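PDB 4F0Q: restriction endonuclease from Mycobacterium sp., which cleaves DNA that carries methylated cytosine, acting as a tetrameric, modification-dependent restriction endonuclease that binds magnesium. Local coordinates for residues K297-L302 with D439-A444; K357-T362 with Y385-S390; K19-F24 with H49-P54; P155-R160 with V219-I224. One frame throughout, in Å; residues are numbered along the deposited sequence.

Contact 1 of 4, residues K297-L302 with D439-A444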
loop_
_atom_site.group_PDB
_atom_site.type_symbol
_atom_site.label_atom_id
_atom_site.label_comp_id
_atom_site.label_asym_id
_atom_site.label_seq_id
_atom_site.Cartn_x
_atom_site.Cartn_y
_atom_site.Cartn_z
ATOM N N LYS A 297 7.626 8.233 26.549
ATOM C CA LYS A 297 7.899 7.746 25.199
ATOM C C LYS A 297 6.807 6.829 24.647
ATOM O O LYS A 297 6.241 7.084 23.579
ATOM C CB LYS A 297 9.248 7.022 25.184
ATOM C CG LYS A 297 9.642 6.426 23.844
ATOM C CD LYS A 297 10.959 5.673 23.959
ATOM C CE LYS A 297 11.355 5.036 22.639
ATOM N NZ LYS A 297 11.596 6.055 21.582
ATOM N N HIS A 298 6.512 5.761 25.380
ATOM C CA HIS A 298 5.604 4.730 24.890
ATOM C C HIS A 298 4.132 5.134 24.981
ATOM O O HIS A 298 3.296 4.648 24.216
ATOM C CB HIS A 298 5.870 3.410 25.613
ATOM C CG HIS A 298 7.297 2.965 25.534
ATOM N ND1 HIS A 298 7.788 2.220 24.483
ATOM C CD2 HIS A 298 8.344 3.178 26.366
ATOM C CE1 HIS A 298 9.073 1.984 24.676
ATOM N NE2 HIS A 298 9.436 2.556 25.810
ATOM N N ALA A 299 3.819 6.027 25.915
ATOM C CA ALA A 299 2.487 6.614 25.976
ATOM C C ALA A 299 2.279 7.452 24.722
ATOM O O ALA A 299 1.194 7.462 24.130
ATOM C CB ALA A 299 2.338 7.468 27.223
ATOM N N PHE A 300 3.338 8.146 24.316
ATOM C CA PHE A 300 3.320 8.904 23.075
ATOM C C PHE A 300 3.247 7.961 21.885
ATOM O O PHE A 300 2.721 8.323 20.838
ATOM C CB PHE A 300 4.551 9.804 22.961
ATOM C CG PHE A 300 4.579 10.628 21.705
ATOM C CD1 PHE A 300 3.792 11.762 21.589
ATOM C CD2 PHE A 300 5.388 10.267 20.640
ATOM C CE1 PHE A 300 3.811 12.522 20.432
ATOM C CE2 PHE A 300 5.412 11.022 19.482
ATOM C CZ PHE A 300 4.624 12.152 19.379
ATOM N N GLU A 301 3.780 6.753 22.045
ATOM C CA GLU A 301 3.653 5.735 21.006
ATOM C C GLU A 301 2.195 5.298 20.839
ATOM O O GLU A 301 1.706 5.152 19.715
ATOM C CB GLU A 301 4.552 4.531 21.306
ATOM C CG GLU A 301 6.040 4.839 21.239
ATOM C CD GLU A 301 6.904 3.647 21.602
ATOM O OE1 GLU A 301 6.358 2.643 22.103
ATOM O OE2 GLU A 301 8.134 3.715 21.385
ATOM N N LEU A 302 1.505 5.098 21.958
ATOM C CA LEU A 302 0.086 4.738 21.928
ATOM C C LEU A 302 -0.751 5.861 21.315
ATOM O O LEU A 302 -1.600 5.625 20.436
ATOM C CB LEU A 302 -0.416 4.418 23.337
ATOM C CG LEU A 302 -1.875 3.970 23.448
ATOM C CD1 LEU A 302 -2.114 2.714 22.624
ATOM C CD2 LEU A 302 -2.262 3.743 24.900
ATOM N N ASP A 439 -2.115 5.370 30.948
ATOM C CA ASP A 439 -2.615 4.221 31.697
ATOM C C ASP A 439 -2.738 2.945 30.869
ATOM O O ASP A 439 -2.753 1.844 31.423
ATOM C CB ASP A 439 -3.969 4.545 32.333
ATOM C CG ASP A 439 -3.881 5.644 33.369
ATOM O OD1 ASP A 439 -2.848 5.727 34.065
ATOM O OD2 ASP A 439 -4.845 6.430 33.485
ATOM N N GLU A 440 -2.829 3.079 29.550
ATOM C CA GLU A 440 -3.144 1.921 28.718
ATOM C C GLU A 440 -2.063 1.499 27.720
ATOM O O GLU A 440 -2.304 0.626 26.887
ATOM C CB GLU A 440 -4.470 2.147 27.985
ATOM C CG GLU A 440 -5.643 2.450 28.904
ATOM C CD GLU A 440 -6.941 2.654 28.148
ATOM O OE1 GLU A 440 -6.963 2.405 26.925
ATOM O OE2 GLU A 440 -7.939 3.065 28.777
ATOM N N TYR A 441 -0.877 2.094 27.800
ATOM C CA TYR A 441 0.168 1.775 26.826
ATOM C C TYR A 441 0.834 0.422 27.082
ATOM O O TYR A 441 1.268 -0.250 26.146
ATOM C CB TYR A 441 1.212 2.897 26.721
ATOM C CG TYR A 441 2.225 2.952 27.845
ATOM C CD1 TYR A 441 3.406 2.221 27.782
ATOM C CD2 TYR A 441 2.014 3.757 28.957
ATOM C CE1 TYR A 441 4.337 2.275 28.802
ATOM C CE2 TYR A 441 2.941 3.819 29.983
ATOM C CZ TYR A 441 4.100 3.076 29.899
ATOM O OH TYR A 441 5.027 3.132 30.914
ATOM N N GLY A 442 0.912 0.026 28.348
ATOM C CA GLY A 442 1.526 -1.238 28.711
ATOM C C GLY A 442 0.734 -2.442 28.234
ATOM O O GLY A 442 1.308 -3.448 27.818
ATOM N N ALA A 443 -0.589 -2.335 28.291
ATOM C CA ALA A 443 -1.468 -3.433 27.897
ATOM C C ALA A 443 -1.697 -3.473 26.389
ATOM O O ALA A 443 -2.389 -4.357 25.882
ATOM C CB ALA A 443 -2.796 -3.338 28.634
ATOM N N ALA A 444 -1.114 -2.515 25.677
ATOM C CA ALA A 444 -1.246 -2.451 24.226
ATOM C C ALA A 444 -0.020 -3.051 23.549
ATOM O O ALA A 444 0.183 -2.884 22.348
ATOM C CB ALA A 444 -1.447 -1.012 23.777
#
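The first turns of helix 297-314 lie against residues 439-444, where helix 430-440 gives way to a turn, closest where the CA atoms of A299 and Y441 stand 5.4 Å apart. Y441 carries most of the contact. Its CG sits in the crowded position between the backbone N and the carbonyl carbon (chi1 77°), which lays the ring along the helix. One ring face takes the backbone N of A299, displaced toward the rim and 4.0 Å from Y441 CG. Next to it, H298 CB approaches Y441 CD1 at 3.5 Å. The imidazole of H298 bonds within its own helix, where ND1 donates to E301 OE1 at 2.8 Å. That bond is bent, 139° at the hydrogen, and reaches the oxygen from above the carboxylate plane. This is the nuclease domain, of the PD-(D/E)XK clan, and the side chain of H298 is about 7 Å from the bound magnesium ion. L302 closes the other end of the contact. Its CG is anti to the backbone N (chi1 -178°), and its two methyls divide the work. CD2 rests on the peptide between E440 and Y441, 3.6 Å from Y441 N, while CD1 meets A444 CB at 4.0 Å. L324 of strand 319-324 also packs on L302 and A444. The carboxylate of E440 forms a salt bridge with R306, and A443 O accepts a hydrogen bond from R186 of a third subunit.

Contact 2 of 4, residues K357-T362 with Y385-S390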
loop_
_atom_site.group_PDB
_atom_site.type_symbol
_atom_site.label_atom_id
_atom_site.label_comp_id
_atom_site.label_asym_id
_atom_site.label_seq_id
_atom_site.Cartn_x
_atom_site.Cartn_y
_atom_site.Cartn_z
ATOM N N LYS A 357 8.141 9.807 17.507
ATOM C CA LYS A 357 9.256 10.495 18.149
ATOM C C LYS A 357 8.873 11.877 18.666
ATOM O O LYS A 357 8.601 12.792 17.890
ATOM C CB LYS A 357 10.460 10.591 17.208
ATOM C CG LYS A 357 11.734 11.034 17.908
ATOM C CD LYS A 357 12.959 10.837 17.036
ATOM C CE LYS A 357 14.226 11.165 17.808
ATOM N NZ LYS A 357 15.452 10.908 17.007
ATOM N N CYS A 358 8.860 12.018 19.988
ATOM C CA CYS A 358 8.499 13.278 20.625
ATOM C C CYS A 358 9.721 14.162 20.851
ATOM O O CYS A 358 10.375 14.082 21.891
ATOM C CB CYS A 358 7.788 13.017 21.953
ATOM S SG CYS A 358 7.318 14.508 22.854
ATOM N N ILE A 359 10.024 15.001 19.867
ATOM C CA ILE A 359 11.121 15.954 19.978
ATOM C C ILE A 359 10.561 17.364 20.078
ATOM O O ILE A 359 9.347 17.558 20.015
ATOM C CB ILE A 359 12.055 15.883 18.759
ATOM C CG1 ILE A 359 11.281 16.207 17.480
ATOM C CG2 ILE A 359 12.706 14.512 18.666
ATOM C CD1 ILE A 359 12.126 16.170 16.226
ATOM N N GLN A 360 11.447 18.343 20.242
ATOM C CA GLN A 360 11.048 19.745 20.251
ATOM C C GLN A 360 10.305 20.080 18.966
ATOM O O GLN A 360 10.745 19.704 17.880
ATOM C CB GLN A 360 12.272 20.653 20.391
ATOM C CG GLN A 360 12.894 20.679 21.777
ATOM C CD GLN A 360 12.185 21.630 22.723
ATOM O OE1 GLN A 360 12.456 21.645 23.924
ATOM N NE2 GLN A 360 11.276 22.436 22.184
ATOM N N PRO A 361 9.167 20.782 19.086
ATOM C CA PRO A 361 8.363 21.191 17.928
ATOM C C PRO A 361 9.186 21.975 16.909
ATOM O O PRO A 361 8.870 21.960 15.719
ATOM C CB PRO A 361 7.293 22.089 18.551
ATOM C CG PRO A 361 7.151 21.579 19.942
ATOM C CD PRO A 361 8.535 21.172 20.360
ATOM N N THR A 362 10.233 22.646 17.379
ATOM C CA THR A 362 11.132 23.389 16.503
ATOM C C THR A 362 12.197 22.478 15.893
ATOM O O THR A 362 12.737 22.771 14.827
ATOM C CB THR A 362 11.819 24.544 17.254
ATOM O OG1 THR A 362 12.510 24.029 18.399
ATOM C CG2 THR A 362 10.791 25.566 17.712
ATOM N N TYR A 385 5.015 8.068 10.267
ATOM C CA TYR A 385 5.916 8.694 11.226
ATOM C C TYR A 385 5.237 9.870 11.921
ATOM O O TYR A 385 4.950 10.892 11.300
ATOM C CB TYR A 385 7.202 9.150 10.528
ATOM C CG TYR A 385 8.425 9.188 11.420
ATOM C CD1 TYR A 385 8.392 9.807 12.665
ATOM C CD2 TYR A 385 9.617 8.596 11.018
ATOM C CE1 TYR A 385 9.509 9.841 13.478
ATOM C CE2 TYR A 385 10.740 8.625 11.826
ATOM C CZ TYR A 385 10.680 9.248 13.053
ATOM O OH TYR A 385 11.794 9.277 13.858
ATOM N N VAL A 386 4.984 9.713 13.216
ATOM C CA VAL A 386 4.339 10.744 14.017
ATOM C C VAL A 386 5.349 11.453 14.916
ATOM O O VAL A 386 6.057 10.818 15.707
ATOM C CB VAL A 386 3.211 10.156 14.884
ATOM C CG1 VAL A 386 2.529 11.254 15.687
ATOM C CG2 VAL A 386 2.205 9.421 14.015
ATOM N N THR A 387 5.415 12.773 14.785
ATOM C CA THR A 387 6.344 13.569 15.576
ATOM C C THR A 387 5.739 14.917 15.951
ATOM O O THR A 387 4.862 15.432 15.256
ATOM C CB THR A 387 7.682 13.781 14.830
ATOM O OG1 THR A 387 8.555 14.598 15.621
ATOM C CG2 THR A 387 7.446 14.449 13.482
ATOM N N THR A 388 6.206 15.478 17.061
ATOM C CA THR A 388 5.744 16.783 17.517
ATOM C C THR A 388 6.445 17.905 16.757
ATOM O O THR A 388 5.980 19.045 16.744
ATOM C CB THR A 388 5.982 16.966 19.028
ATOM O OG1 THR A 388 7.352 16.681 19.334
ATOM C CG2 THR A 388 5.088 16.030 19.827
ATOM N N GLY A 389 7.567 17.573 16.127
ATOM C CA GLY A 389 8.327 18.542 15.359
ATOM C C GLY A 389 8.036 18.455 13.874
ATOM O O GLY A 389 6.907 18.188 13.467
ATOM N N SER A 390 9.064 18.681 13.063
ATOM C CA SER A 390 8.919 18.637 11.613
ATOM C C SER A 390 9.910 17.658 10.994
ATOM O O SER A 390 10.805 17.155 11.671
ATOM C CB SER A 390 9.127 20.029 11.012
ATOM O OG SER A 390 8.187 20.955 11.525
HETATM O O HOH W 1 9.895 22.423 13.394
#
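T387 OG1 takes part in two hydrogen bonds, one given and one received. It donates to K357 O at 2.9 Å, nearly along the C=O axis, and accepts from G389 N at 3.2 Å, which makes an ST turn. OG1 is anti to the backbone N (chi1 178°), and this aims it at the 357-362 backbone. The site lies where the parallel strands 347-357 and 381-387 of the nuclease sheet, in a PD-(D/E)XK family domain, run out into loops. K357 N adds a straight bond to V386 O at 2.9 Å, with 164° at the hydrogen. K357 directly follows Q355 and A356 of the magnesium site, and its side chain is about 5 Å from the ion. The side chains of K357 and Y385 run side by side. K357 CB lies in plane at the edge of the tyrosine ring, and CD comes 3.7 Å from Y385 OH. Further on, I359 crosses T387 obliquely, its CG1 resting near T387 OG1. Y290 and F300, from two helices, pack on C358. Further along, the backbones close in, with the CA atoms of P361 and G389 3.7 Å apart. Here P361 CA makes a CH...O contact with T388 O, and G389 CA makes another with P361 O. A water bridges the two loops, donating to P361 O at 2.6 Å and lying 2.9 Å from S390 OG.

Contact 3 of 4, residues K19-F24 with H49-P54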
loop_
_atom_site.group_PDB
_atom_site.type_symbol
_atom_site.label_atom_id
_atom_site.label_comp_id
_atom_site.label_asym_id
_atom_site.label_seq_id
_atom_site.Cartn_x
_atom_site.Cartn_y
_atom_site.Cartn_z
ATOM N N LYS A 19 -20.201 37.551 -25.246
ATOM C CA LYS A 19 -18.892 37.931 -24.729
ATOM C C LYS A 19 -18.505 37.089 -23.517
ATOM O O LYS A 19 -19.193 37.111 -22.497
ATOM C CB LYS A 19 -18.869 39.415 -24.362
ATOM C CG LYS A 19 -17.496 39.930 -23.966
ATOM C CD LYS A 19 -16.526 39.840 -25.131
ATOM C CE LYS A 19 -15.136 40.308 -24.735
ATOM N NZ LYS A 19 -14.178 40.214 -25.871
ATOM N N PRO A 20 -17.397 36.341 -23.629
ATOM C CA PRO A 20 -16.921 35.467 -22.552
ATOM C C PRO A 20 -16.328 36.258 -21.391
ATOM O O PRO A 20 -15.563 37.196 -21.616
ATOM C CB PRO A 20 -15.813 34.642 -23.228
ATOM C CG PRO A 20 -15.985 34.860 -24.701
ATOM C CD PRO A 20 -16.559 36.228 -24.834
ATOM N N ARG A 21 -16.682 35.884 -20.165
ATOM C CA ARG A 21 -16.070 36.480 -18.982
ATOM C C ARG A 21 -15.485 35.403 -18.068
ATOM O O ARG A 21 -16.165 34.856 -17.199
ATOM C CB ARG A 21 -17.057 37.390 -18.239
ATOM C CG ARG A 21 -18.424 36.786 -17.973
ATOM C CD ARG A 21 -19.321 37.780 -17.256
ATOM N NE ARG A 21 -20.385 37.115 -16.510
ATOM C CZ ARG A 21 -21.544 36.735 -17.037
ATOM N NH1 ARG A 21 -21.797 36.952 -18.320
ATOM N NH2 ARG A 21 -22.450 36.136 -16.277
ATOM N N LEU A 22 -14.208 35.105 -18.282
ATOM C CA LEU A 22 -13.545 34.001 -17.602
ATOM C C LEU A 22 -13.066 34.375 -16.206
ATOM O O LEU A 22 -12.303 35.326 -16.036
ATOM C CB LEU A 22 -12.357 33.513 -18.432
ATOM C CG LEU A 22 -12.628 33.189 -19.902
ATOM C CD1 LEU A 22 -11.351 32.730 -20.588
ATOM C CD2 LEU A 22 -13.719 32.141 -20.031
ATOM N N VAL A 23 -13.514 33.620 -15.210
ATOM C CA VAL A 23 -12.994 33.766 -13.857
ATOM C C VAL A 23 -12.083 32.583 -13.541
ATOM O O VAL A 23 -12.451 31.430 -13.756
ATOM C CB VAL A 23 -14.124 33.894 -12.808
ATOM C CG1 VAL A 23 -15.113 32.747 -12.932
ATOM C CG2 VAL A 23 -13.546 33.965 -11.401
ATOM N N PHE A 24 -10.882 32.875 -13.055
ATOM C CA PHE A 24 -9.898 31.832 -12.798
ATOM C C PHE A 24 -9.805 31.490 -11.317
ATOM O O PHE A 24 -10.177 32.290 -10.461
ATOM C CB PHE A 24 -8.526 32.246 -13.336
ATOM C CG PHE A 24 -8.503 32.470 -14.819
ATOM C CD1 PHE A 24 -8.248 31.421 -15.687
ATOM C CD2 PHE A 24 -8.741 33.728 -15.346
ATOM C CE1 PHE A 24 -8.229 31.623 -17.053
ATOM C CE2 PHE A 24 -8.724 33.937 -16.712
ATOM C CZ PHE A 24 -8.466 32.883 -17.567
ATOM N N HIS A 49 -20.845 41.086 -8.237
ATOM C CA HIS A 49 -22.219 41.105 -8.728
ATOM C C HIS A 49 -22.319 41.288 -10.238
ATOM O O HIS A 49 -23.289 40.854 -10.856
ATOM C CB HIS A 49 -23.041 42.167 -7.996
ATOM C CG HIS A 49 -23.343 41.814 -6.572
ATOM N ND1 HIS A 49 -24.243 40.830 -6.227
ATOM C CD2 HIS A 49 -22.860 42.309 -5.409
ATOM C CE1 HIS A 49 -24.305 40.735 -4.910
ATOM N NE2 HIS A 49 -23.475 41.622 -4.390
ATOM N N TRP A 50 -21.318 41.926 -10.833
ATOM C CA TRP A 50 -21.275 42.038 -12.284
ATOM C C TRP A 50 -20.865 40.712 -12.909
ATOM O O TRP A 50 -21.423 40.292 -13.921
ATOM C CB TRP A 50 -20.307 43.132 -12.730
ATOM C CG TRP A 50 -20.043 43.085 -14.202
ATOM C CD1 TRP A 50 -20.799 43.644 -15.188
ATOM C CD2 TRP A 50 -18.956 42.420 -14.856
ATOM N NE1 TRP A 50 -20.248 43.377 -16.417
ATOM C CE2 TRP A 50 -19.116 42.625 -16.241
ATOM C CE3 TRP A 50 -17.863 41.672 -14.407
ATOM C CZ2 TRP A 50 -18.221 42.115 -17.180
ATOM C CZ3 TRP A 50 -16.976 41.165 -15.340
ATOM C CH2 TRP A 50 -17.161 41.388 -16.710
ATOM N N LEU A 51 -19.880 40.062 -12.299
ATOM C CA LEU A 51 -19.351 38.807 -12.817
ATOM C C LEU A 51 -20.388 37.691 -12.742
ATOM O O LEU A 51 -20.477 36.854 -13.639
ATOM C CB LEU A 51 -18.084 38.413 -12.052
ATOM C CG LEU A 51 -17.335 37.163 -12.521
ATOM C CD1 LEU A 51 -16.891 37.308 -13.970
ATOM C CD2 LEU A 51 -16.144 36.887 -11.616
ATOM N N THR A 52 -21.177 37.690 -11.672
ATOM C CA THR A 52 -22.168 36.640 -11.456
ATOM C C THR A 52 -23.518 36.969 -12.089
ATOM O O THR A 52 -24.269 36.069 -12.466
ATOM C CB THR A 52 -22.375 36.360 -9.956
ATOM O OG1 THR A 52 -22.760 37.569 -9.289
ATOM C CG2 THR A 52 -21.095 35.832 -9.337
ATOM N N SER A 53 -23.824 38.256 -12.198
ATOM C CA SER A 53 -25.094 38.689 -12.766
ATOM C C SER A 53 -24.995 40.091 -13.353
ATOM O O SER A 53 -25.435 41.055 -12.729
ATOM C CB SER A 53 -26.192 38.654 -11.703
ATOM O OG SER A 53 -27.432 39.074 -12.240
ATOM N N PRO A 54 -24.426 40.205 -14.564
ATOM C CA PRO A 54 -24.224 41.503 -15.219
ATOM C C PRO A 54 -25.538 42.244 -15.453
ATOM O O PRO A 54 -26.571 41.611 -15.676
ATOM C CB PRO A 54 -23.576 41.122 -16.556
ATOM C CG PRO A 54 -23.967 39.703 -16.779
ATOM C CD PRO A 54 -24.010 39.083 -15.421
#
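The short helix 48-52 in the N-terminal part of the chain packs beside a two-stranded antiparallel sheet, and R21, just before strand 22-24, ties the two together. Its CG occupies the crowded position between the backbone N and the carbonyl carbon (chi1 49°). From there the chain runs extended to NE. NE donates to L51 O at 2.9 Å, a fairly straight bond with 162° at the hydrogen. The oxygen lies in the guanidinium plane, but the donor stands above the carbonyl plane. NH2 adds a weak bond to the same L51 O at 3.4 Å. One carbonyl near the C-terminal end of the helix thus meets two N-H groups of a cation. Such a pairing suits the partial negative charge expected at that end. P54, just past the helix, crosses the arginine at about a right angle and sets its CD over one guanidinium face, 3.4 Å from R21 NH2. NH2 also forms a salt bridge with D225, so the group is fixed from several directions. Strand 22-24, which pairs with strand 218-220, supplies V23. L51 has CG anti to the backbone N (chi1 -176°), and its CD2 packs 3.8 Å from V23 CB. CD1 of L51 lies 4.1 Å from R21 CD, and W50 CH2 is 4.2 Å from that same CD.

Contact 4 of 4, residues P155-R160 with V219-I224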
loop_
_atom_site.group_PDB
_atom_site.type_symbol
_atom_site.label_atom_id
_atom_site.label_comp_id
_atom_site.label_asym_id
_atom_site.label_seq_id
_atom_site.Cartn_x
_atom_site.Cartn_y
_atom_site.Cartn_z
ATOM N N PRO A 155 -24.127 23.266 -10.131
ATOM C CA PRO A 155 -22.693 23.348 -9.836
ATOM C C PRO A 155 -22.424 24.073 -8.523
ATOM O O PRO A 155 -23.091 25.060 -8.220
ATOM C CB PRO A 155 -22.143 24.168 -11.006
ATOM C CG PRO A 155 -23.121 23.961 -12.107
ATOM C CD PRO A 155 -24.457 23.855 -11.439
ATOM N N LEU A 156 -21.457 23.583 -7.754
ATOM C CA LEU A 156 -21.082 24.233 -6.502
ATOM C C LEU A 156 -19.889 25.163 -6.692
ATOM O O LEU A 156 -18.735 24.737 -6.627
ATOM C CB LEU A 156 -20.788 23.199 -5.410
ATOM C CG LEU A 156 -21.950 22.817 -4.487
ATOM C CD1 LEU A 156 -23.076 22.139 -5.257
ATOM C CD2 LEU A 156 -21.463 21.931 -3.352
ATOM N N PHE A 157 -20.183 26.438 -6.931
ATOM C CA PHE A 157 -19.150 27.454 -7.083
ATOM C C PHE A 157 -18.613 27.869 -5.722
ATOM O O PHE A 157 -19.318 28.492 -4.928
ATOM C CB PHE A 157 -19.700 28.671 -7.829
ATOM C CG PHE A 157 -19.701 28.517 -9.322
ATOM C CD1 PHE A 157 -20.402 27.487 -9.925
ATOM C CD2 PHE A 157 -19.006 29.407 -10.122
ATOM C CE1 PHE A 157 -20.402 27.342 -11.299
ATOM C CE2 PHE A 157 -19.006 29.271 -11.498
ATOM C CZ PHE A 157 -19.705 28.238 -12.087
ATOM N N LEU A 158 -17.361 27.515 -5.458
ATOM C CA LEU A 158 -16.757 27.772 -4.159
ATOM C C LEU A 158 -16.112 29.150 -4.083
ATOM O O LEU A 158 -15.449 29.591 -5.019
ATOM C CB LEU A 158 -15.729 26.689 -3.827
ATOM C CG LEU A 158 -16.262 25.255 -3.862
ATOM C CD1 LEU A 158 -15.159 24.256 -3.556
ATOM C CD2 LEU A 158 -17.423 25.091 -2.892
ATOM N N PHE A 159 -16.323 29.825 -2.959
ATOM C CA PHE A 159 -15.681 31.103 -2.689
ATOM C C PHE A 159 -15.190 31.126 -1.248
ATOM O O PHE A 159 -15.779 30.484 -0.380
ATOM C CB PHE A 159 -16.654 32.262 -2.923
ATOM C CG PHE A 159 -17.112 32.395 -4.346
ATOM C CD1 PHE A 159 -16.379 33.139 -5.256
ATOM C CD2 PHE A 159 -18.277 31.781 -4.774
ATOM C CE1 PHE A 159 -16.798 33.265 -6.566
ATOM C CE2 PHE A 159 -18.701 31.903 -6.082
ATOM C CZ PHE A 159 -17.960 32.646 -6.980
ATOM N N ARG A 160 -14.112 31.860 -0.989
ATOM C CA ARG A 160 -13.651 32.020 0.390
ATOM C C ARG A 160 -13.183 33.440 0.703
ATOM O O ARG A 160 -12.414 34.031 -0.050
ATOM C CB ARG A 160 -12.566 30.995 0.741
ATOM C CG ARG A 160 -11.323 31.052 -0.131
ATOM C CD ARG A 160 -10.331 29.973 0.270
ATOM N NE ARG A 160 -9.216 29.868 -0.667
ATOM C CZ ARG A 160 -8.233 28.980 -0.558
ATOM N NH1 ARG A 160 -8.225 28.119 0.449
ATOM N NH2 ARG A 160 -7.257 28.952 -1.454
ATOM N N VAL A 219 -13.572 29.077 -15.022
ATOM C CA VAL A 219 -14.818 28.859 -15.752
ATOM C C VAL A 219 -15.317 30.117 -16.458
ATOM O O VAL A 219 -14.926 31.236 -16.121
ATOM C CB VAL A 219 -15.943 28.339 -14.825
ATOM C CG1 VAL A 219 -15.599 26.961 -14.273
ATOM C CG2 VAL A 219 -16.204 29.326 -13.700
ATOM N N ASP A 220 -16.181 29.912 -17.448
ATOM C CA ASP A 220 -16.867 31.003 -18.120
ATOM C C ASP A 220 -18.219 31.172 -17.442
ATOM O O ASP A 220 -18.977 30.212 -17.316
ATOM C CB ASP A 220 -17.058 30.678 -19.603
ATOM C CG ASP A 220 -17.438 31.895 -20.432
ATOM O OD1 ASP A 220 -18.023 32.848 -19.877
ATOM O OD2 ASP A 220 -17.150 31.895 -21.647
ATOM N N PHE A 221 -18.521 32.390 -17.003
ATOM C CA PHE A 221 -19.760 32.639 -16.274
ATOM C C PHE A 221 -20.997 32.627 -17.166
ATOM O O PHE A 221 -22.122 32.730 -16.677
ATOM C CB PHE A 221 -19.681 33.942 -15.479
ATOM C CG PHE A 221 -19.627 33.737 -13.995
ATOM C CD1 PHE A 221 -20.774 33.424 -13.284
ATOM C CD2 PHE A 221 -18.430 33.847 -13.310
ATOM C CE1 PHE A 221 -20.727 33.227 -11.917
ATOM C CE2 PHE A 221 -18.376 33.653 -11.942
ATOM C CZ PHE A 221 -19.525 33.342 -11.245
ATOM N N ARG A 222 -20.790 32.497 -18.474
ATOM C CA ARG A 222 -21.901 32.348 -19.405
ATOM C C ARG A 222 -22.565 30.985 -19.222
ATOM O O ARG A 222 -23.704 30.776 -19.637
ATOM C CB ARG A 222 -21.432 32.534 -20.849
ATOM C CG ARG A 222 -20.975 33.949 -21.163
ATOM C CD ARG A 222 -20.746 34.145 -22.651
ATOM N NE ARG A 222 -19.671 33.298 -23.158
ATOM C CZ ARG A 222 -19.267 33.285 -24.424
ATOM N NH1 ARG A 222 -19.850 34.074 -25.316
ATOM N NH2 ARG A 222 -18.281 32.482 -24.798
ATOM N N TRP A 223 -21.834 30.064 -18.599
ATOM C CA TRP A 223 -22.370 28.772 -18.193
ATOM C C TRP A 223 -23.547 28.995 -17.249
ATOM O O TRP A 223 -24.632 28.433 -17.430
ATOM C CB TRP A 223 -21.273 27.972 -17.485
ATOM C CG TRP A 223 -21.669 26.597 -17.032
ATOM C CD1 TRP A 223 -22.732 25.858 -17.468
ATOM C CD2 TRP A 223 -20.998 25.796 -16.051
ATOM N NE1 TRP A 223 -22.763 24.647 -16.818
ATOM C CE2 TRP A 223 -21.710 24.585 -15.943
ATOM C CE3 TRP A 223 -19.866 25.986 -15.255
ATOM C CZ2 TRP A 223 -21.325 23.569 -15.072
ATOM C CZ3 TRP A 223 -19.486 24.976 -14.389
ATOM C CH2 TRP A 223 -20.213 23.784 -14.305
ATOM N N ILE A 224 -23.318 29.834 -16.244
ATOM C CA ILE A 224 -24.346 30.172 -15.268
ATOM C C ILE A 224 -25.466 30.979 -15.917
ATOM O O ILE A 224 -26.638 30.794 -15.590
ATOM C CB ILE A 224 -23.750 30.943 -14.072
ATOM C CG1 ILE A 224 -22.672 30.099 -13.394
ATOM C CG2 ILE A 224 -24.831 31.307 -13.069
ATOM C CD1 ILE A 224 -23.160 28.730 -12.969
#
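F157 has CG anti to its own carbonyl carbon (chi1 -83°), and W223 has CG anti to its backbone N (chi1 -179°), so both rings meet between strand 156-166 and helix 222-227. There F157, F221 and W223 form an aromatic cluster. F157 slides past F221 in the opposite direction and sets CE2 over one face of that ring, toward the rim and 4.1 Å from F221 CZ. The two planes are inclined at 46°. W223 lies oblique to F157 as well, its CE3 being 3.9 Å from F157 CZ, near the phenylalanine plane. Strand 156-166 belongs to the large mixed sheet of the N-terminal part, whose sequence family is placed in the PUA clan, and the cluster packs the strand-to-helix turn at 219-224 against it. Aliphatic tips meet the far end of F157. I224 CD1 touches F157 CE1 at 3.5 Å, and V219 CG2 reaches F157 CE2 at 3.6 Å. P155 meets W223 tip to tip, with P155 CG 3.5 Å from W223 CZ2. W245 packs edge-to-face with W223. D220, ahead of the turn into the helix, makes a capping bond: its OD1 accepts from R222 N at 3.1 Å. D220 OD2 also forms a salt bridge with R222 NE, at 3.3 Å.

In the fold
The four contacts fall into two groups on opposite sides of the chain's centre. Contacts 1 and 2 belong to the nuclease part, with centres 17 Å apart, and 357-362/385-390 is nested in the loop that contact 1 closes. F300 joins them: its CE2 packs 3.6 Å from K357 N, and its CE1 lies 3.8 Å from T388 CG2. Both lie near the magnesium ion held at D334, Q355 and A356. Contacts 3 and 4 sit in the N-terminal part, centres 9 Å apart. They share the small sheet of strands 22-24 and 218-220, where V23 O and V219 N are 2.9 Å apart. Contacts 2 and 4 are about 21 Å apart at their nearest atoms.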